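Local coordinates for cyclopenase asqI (Emericella nidulans, PDB 5YY3), which uses one zinc ion per subunit to convert 4'-methoxycyclopenin into 4'-methoxyviridicatin, releasing methyl isocyanate, in the biosynthesis of aspoquinolone mycotoxins, at residues Leu318-Val327 with Tyr403-Gln413. Sequence-based numbering, arbitrary orientation.
Sequences LTRDNCLNFV and YGRLAATRYPQ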
loop_
_atom_site.group_PDB
_atom_site.type_symbol
_atom_site.label_atom_id
_atom_site.label_comp_id
_atom_site.label_asym_id
_atom_site.label_seq_id
_atom_site.Cartn_x
_atom_site.Cartn_y
_atom_site.Cartn_z
ATOM N N LEU A 318 -29.792 -16.652 -35.895
ATOM C CA LEU A 318 -28.487 -16.007 -35.830
ATOM C C LEU A 318 -27.536 -16.654 -36.826
ATOM O O LEU A 318 -27.591 -17.869 -37.060
ATOM C CB LEU A 318 -27.910 -16.076 -34.413
ATOM C CG LEU A 318 -28.598 -15.103 -33.463
ATOM C CD1 LEU A 318 -28.102 -15.300 -32.037
ATOM C CD2 LEU A 318 -28.373 -13.668 -33.934
ATOM N N THR A 319 -26.676 -15.817 -37.409
ATOM C CA THR A 319 -25.636 -16.242 -38.331
ATOM C C THR A 319 -24.326 -15.549 -37.962
ATOM O O THR A 319 -24.336 -14.517 -37.289
ATOM C CB THR A 319 -25.996 -15.900 -39.790
ATOM O OG1 THR A 319 -25.972 -14.474 -39.969
ATOM C CG2 THR A 319 -27.376 -16.433 -40.146
ATOM N N ARG A 320 -23.209 -16.113 -38.413
ATOM C CA ARG A 320 -21.905 -15.475 -38.272
ATOM C C ARG A 320 -21.964 -13.992 -38.635
ATOM O O ARG A 320 -21.433 -13.132 -37.928
ATOM C CB ARG A 320 -20.882 -16.189 -39.145
ATOM C CG ARG A 320 -19.477 -15.603 -39.098
ATOM C CD ARG A 320 -18.575 -16.330 -40.084
ATOM N NE ARG A 320 -19.228 -16.529 -41.383
ATOM C CZ ARG A 320 -18.744 -17.299 -42.351
ATOM N NH1 ARG A 320 -17.606 -17.953 -42.163
ATOM N NH2 ARG A 320 -19.394 -17.418 -43.505
ATOM N N ASP A 321 -22.665 -13.693 -39.719
ATOM C CA ASP A 321 -22.754 -12.335 -40.220
ATOM C C ASP A 321 -23.596 -11.388 -39.374
ATOM O O ASP A 321 -23.243 -10.215 -39.228
ATOM C CB ASP A 321 -23.309 -12.348 -41.641
ATOM C CG ASP A 321 -23.124 -11.023 -42.340
ATOM O OD1 ASP A 321 -24.023 -10.150 -42.247
ATOM O OD2 ASP A 321 -22.055 -10.845 -42.959
ATOM N N ASN A 322 -24.709 -11.874 -38.825
ATOM C CA ASN A 322 -25.661 -10.972 -38.171
ATOM C C ASN A 322 -25.672 -11.026 -36.639
ATOM O O ASN A 322 -26.355 -10.220 -35.995
ATOM C CB ASN A 322 -27.081 -11.231 -38.716
ATOM C CG ASN A 322 -27.744 -12.488 -38.139
ATOM O OD1 ASN A 322 -27.136 -13.274 -37.404
ATOM N ND2 ASN A 322 -29.006 -12.691 -38.503
ATOM N N CYS A 323 -24.914 -11.952 -36.052
ATOM C CA CYS A 323 -25.016 -12.184 -34.609
ATOM C C CYS A 323 -24.755 -10.914 -33.783
ATOM O O CYS A 323 -25.562 -10.567 -32.942
ATOM C CB CYS A 323 -24.073 -13.308 -34.154
ATOM S SG CYS A 323 -22.301 -13.070 -34.573
ATOM N N LEU A 324 -23.670 -10.198 -34.033
ATOM C CA LEU A 324 -23.348 -9.058 -33.163
ATOM C C LEU A 324 -24.321 -7.895 -33.334
ATOM O O LEU A 324 -24.699 -7.227 -32.352
ATOM C CB LEU A 324 -21.919 -8.575 -33.404
ATOM C CG LEU A 324 -20.860 -9.611 -33.033
ATOM C CD1 LEU A 324 -19.456 -9.018 -33.169
ATOM C CD2 LEU A 324 -21.106 -10.137 -31.635
ATOM N N ASN A 325 -24.726 -7.660 -34.577
ATOM C CA ASN A 325 -25.679 -6.596 -34.863
ATOM C C ASN A 325 -27.000 -6.847 -34.162
ATOM O O ASN A 325 -27.639 -5.921 -33.659
ATOM C CB ASN A 325 -25.914 -6.465 -36.360
ATOM C CG ASN A 325 -26.516 -5.132 -36.726
ATOM O OD1 ASN A 325 -26.114 -4.095 -36.194
ATOM N ND2 ASN A 325 -27.504 -5.149 -37.620
ATOM N N PHE A 326 -27.402 -8.108 -34.118
ATOM C CA PHE A 326 -28.676 -8.450 -33.509
ATOM C C PHE A 326 -28.569 -8.513 -32.001
ATOM O O PHE A 326 -29.414 -7.967 -31.302
ATOM C CB PHE A 326 -29.210 -9.774 -34.067
ATOM C CG PHE A 326 -30.090 -9.598 -35.269
ATOM C CD1 PHE A 326 -31.439 -9.258 -35.120
ATOM C CD2 PHE A 326 -29.575 -9.739 -36.557
ATOM C CE1 PHE A 326 -32.265 -9.086 -36.244
ATOM C CE2 PHE A 326 -30.396 -9.570 -37.685
ATOM C CZ PHE A 326 -31.742 -9.246 -37.522
ATOM N N VAL A 327 -27.538 -9.177 -31.492
ATOM C CA VAL A 327 -27.333 -9.226 -30.054
ATOM C C VAL A 327 -27.187 -7.809 -29.484
ATOM O O VAL A 327 -27.817 -7.467 -28.488
ATOM C CB VAL A 327 -26.099 -10.065 -29.680
ATOM C CG1 VAL A 327 -25.792 -9.921 -28.174
ATOM C CG2 VAL A 327 -26.318 -11.525 -30.047
ATOM N N TYR A 403 -21.963 -10.308 -23.615
ATOM C CA TYR A 403 -22.827 -10.780 -24.688
ATOM C C TYR A 403 -22.022 -10.937 -25.979
ATOM O O TYR A 403 -22.177 -11.931 -26.714
ATOM C CB TYR A 403 -24.004 -9.829 -24.886
ATOM C CG TYR A 403 -24.943 -9.787 -23.700
ATOM C CD1 TYR A 403 -26.021 -10.656 -23.614
ATOM C CD2 TYR A 403 -24.730 -8.894 -22.654
ATOM C CE1 TYR A 403 -26.878 -10.620 -22.527
ATOM C CE2 TYR A 403 -25.569 -8.857 -21.562
ATOM C CZ TYR A 403 -26.643 -9.714 -21.501
ATOM O OH TYR A 403 -27.486 -9.660 -20.410
ATOM N N GLY A 404 -21.143 -9.971 -26.232
ATOM C CA GLY A 404 -20.188 -10.060 -27.326
ATOM C C GLY A 404 -19.291 -11.283 -27.268
ATOM O O GLY A 404 -19.054 -11.918 -28.288
ATOM N N ARG A 405 -18.787 -11.627 -26.087
ATOM C CA ARG A 405 -17.971 -12.831 -25.945
ATOM C C ARG A 405 -18.757 -14.098 -26.281
ATOM O O ARG A 405 -18.232 -14.996 -26.950
ATOM C CB ARG A 405 -17.402 -12.939 -24.529
ATOM C CG ARG A 405 -16.455 -11.807 -24.172
ATOM C CD ARG A 405 -15.927 -11.948 -22.747
ATOM N NE ARG A 405 -14.953 -10.902 -22.457
ATOM C CZ ARG A 405 -13.652 -11.051 -22.641
ATOM N NH1 ARG A 405 -13.194 -12.201 -23.120
ATOM N NH2 ARG A 405 -12.820 -10.055 -22.375
ATOM N N LEU A 406 -20.005 -14.172 -25.813
ATOM C CA LEU A 406 -20.857 -15.335 -26.064
ATOM C C LEU A 406 -21.097 -15.538 -27.562
ATOM O O LEU A 406 -20.986 -16.651 -28.086
ATOM C CB LEU A 406 -22.199 -15.186 -25.355
ATOM C CG LEU A 406 -22.186 -15.332 -23.832
ATOM C CD1 LEU A 406 -23.448 -14.727 -23.252
ATOM C CD2 LEU A 406 -22.059 -16.801 -23.419
ATOM N N ALA A 407 -21.436 -14.455 -28.243
ATOM C CA ALA A 407 -21.789 -14.539 -29.650
ATOM C C ALA A 407 -20.543 -14.869 -30.461
ATOM O O ALA A 407 -20.573 -15.734 -31.341
ATOM C CB ALA A 407 -22.427 -13.230 -30.130
ATOM N N ALA A 408 -19.442 -14.204 -30.117
ATOM C CA ALA A 408 -18.195 -14.350 -30.845
ATOM C C ALA A 408 -17.671 -15.787 -30.835
ATOM O O ALA A 408 -17.177 -16.266 -31.854
ATOM C CB ALA A 408 -17.143 -13.398 -30.277
ATOM N N THR A 409 -17.751 -16.487 -29.705
ATOM C CA THR A 409 -17.239 -17.860 -29.717
ATOM C C THR A 409 -18.247 -18.835 -30.358
ATOM O O THR A 409 -17.863 -19.923 -30.816
ATOM C CB THR A 409 -16.873 -18.369 -28.309
ATOM O OG1 THR A 409 -18.038 -18.879 -27.650
ATOM C CG2 THR A 409 -16.246 -17.273 -27.482
ATOM N N ARG A 410 -19.525 -18.439 -30.390
ATOM C CA ARG A 410 -20.576 -19.229 -31.045
ATOM C C ARG A 410 -20.495 -19.227 -32.578
ATOM O O ARG A 410 -20.822 -20.224 -33.216
ATOM C CB ARG A 410 -21.963 -18.728 -30.612
ATOM C CG ARG A 410 -22.450 -19.351 -29.317
ATOM C CD ARG A 410 -22.959 -20.768 -29.519
ATOM N NE ARG A 410 -24.313 -20.761 -30.063
ATOM C CZ ARG A 410 -24.703 -21.488 -31.101
ATOM N NH1 ARG A 410 -23.835 -22.274 -31.723
ATOM N NH2 ARG A 410 -25.954 -21.415 -31.531
ATOM N N TYR A 411 -20.061 -18.111 -33.165
ATOM C CA TYR A 411 -19.956 -18.003 -34.616
ATOM C C TYR A 411 -18.562 -17.587 -35.055
ATOM O O TYR A 411 -18.336 -16.423 -35.410
ATOM C CB TYR A 411 -21.008 -17.021 -35.146
ATOM C CG TYR A 411 -22.410 -17.461 -34.775
ATOM C CD1 TYR A 411 -23.034 -18.501 -35.454
ATOM C CD2 TYR A 411 -23.084 -16.874 -33.714
ATOM C CE1 TYR A 411 -24.305 -18.930 -35.092
ATOM C CE2 TYR A 411 -24.354 -17.296 -33.348
ATOM C CZ TYR A 411 -24.955 -18.322 -34.042
ATOM O OH TYR A 411 -26.209 -18.735 -33.679
ATOM N N PRO A 412 -17.620 -18.548 -35.044
ATOM C CA PRO A 412 -16.212 -18.298 -35.366
ATOM C C PRO A 412 -16.051 -17.833 -36.812
ATOM O O PRO A 412 -17.007 -17.901 -37.580
ATOM C CB PRO A 412 -15.538 -19.661 -35.159
ATOM C CG PRO A 412 -16.522 -20.506 -34.438
ATOM C CD PRO A 412 -17.878 -19.950 -34.677
ATOM N N GLN A 413 -14.868 -17.350 -37.180
ATOM C CA GLN A 413 -14.628 -16.937 -38.561
ATOM C C GLN A 413 -13.254 -17.399 -39.001
ATOM O O GLN A 413 -12.327 -17.491 -38.191
ATOM C CB GLN A 413 -14.765 -15.415 -38.727
ATOM C CG GLN A 413 -13.833 -14.584 -37.849
ATOM C CD GLN A 413 -14.134 -13.092 -37.908
ATOM O OE1 GLN A 413 -14.992 -12.654 -38.666
ATOM N NE2 GLN A 413 -13.445 -12.309 -37.076
HETATM O O HOH W 1 -27.750 -20.098 -35.477
#
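In the helical, hemocyanin-like part of this tyrosinase-family enzyme, Val327, Leu324 and Cys323 of helix 323-331 pack against Tyr403 and Ala407 near the end of helix 391-410, and the Tyr411 ring extends the contact to the turn 318-322, which leads into helix 323-331. The two short helical segments run nearly antiparallel, at 151°, with axes 9.8 Å apart. The small Ala407 points its methyl at the other helix and leaves room for longer branches between the axes: Leu324 CD2 meets Ala407 CB at 3.7 Å, and Val327 CG2 lies a little farther from it. Val327 divides its branches: with CG1 anti to the backbone N (chi1 172°), that methyl reaches Tyr403 CB at 3.7 Å, while CG2 is left for Ala407. The Tyr403 ring itself turns off to meet Tyr299 and, edge-to-face, His399.

Tyr411, the first residue to leave helical geometry, buries the most surface here. Thr319 C lies over one ring face, offset toward the rim, while Cys323 CB approaches CD2 obliquely. Cys323 SG makes an oblique sulfur-aromatic contact, 5.0 Å from the Tyr411 ring centroid. At the far end of the ring, OH lies 3.2 Å from Leu318 CB and gives its proton to a water 2.7 Å away. Arg320 packs its CA on Tyr411 CB, and its aliphatic chain passes Pro412 O, with CD 3.3 Å from that oxygen, crossing Gln413 at about a right angle.

Thr319 and Asn322 are tied reciprocally: Thr319 N donates to Asn322 OD1 at 2.6 Å, and Asn322 N to Thr319 OG1, an ST motif. Apolar packing therefore joins the helices, whereas these polar bonds probably help hold the turn whose backbone lies over the Tyr411 ring, and one water bridges the Tyr411 hydroxyl, which donates to it, and Leu318 O, which accepts from it.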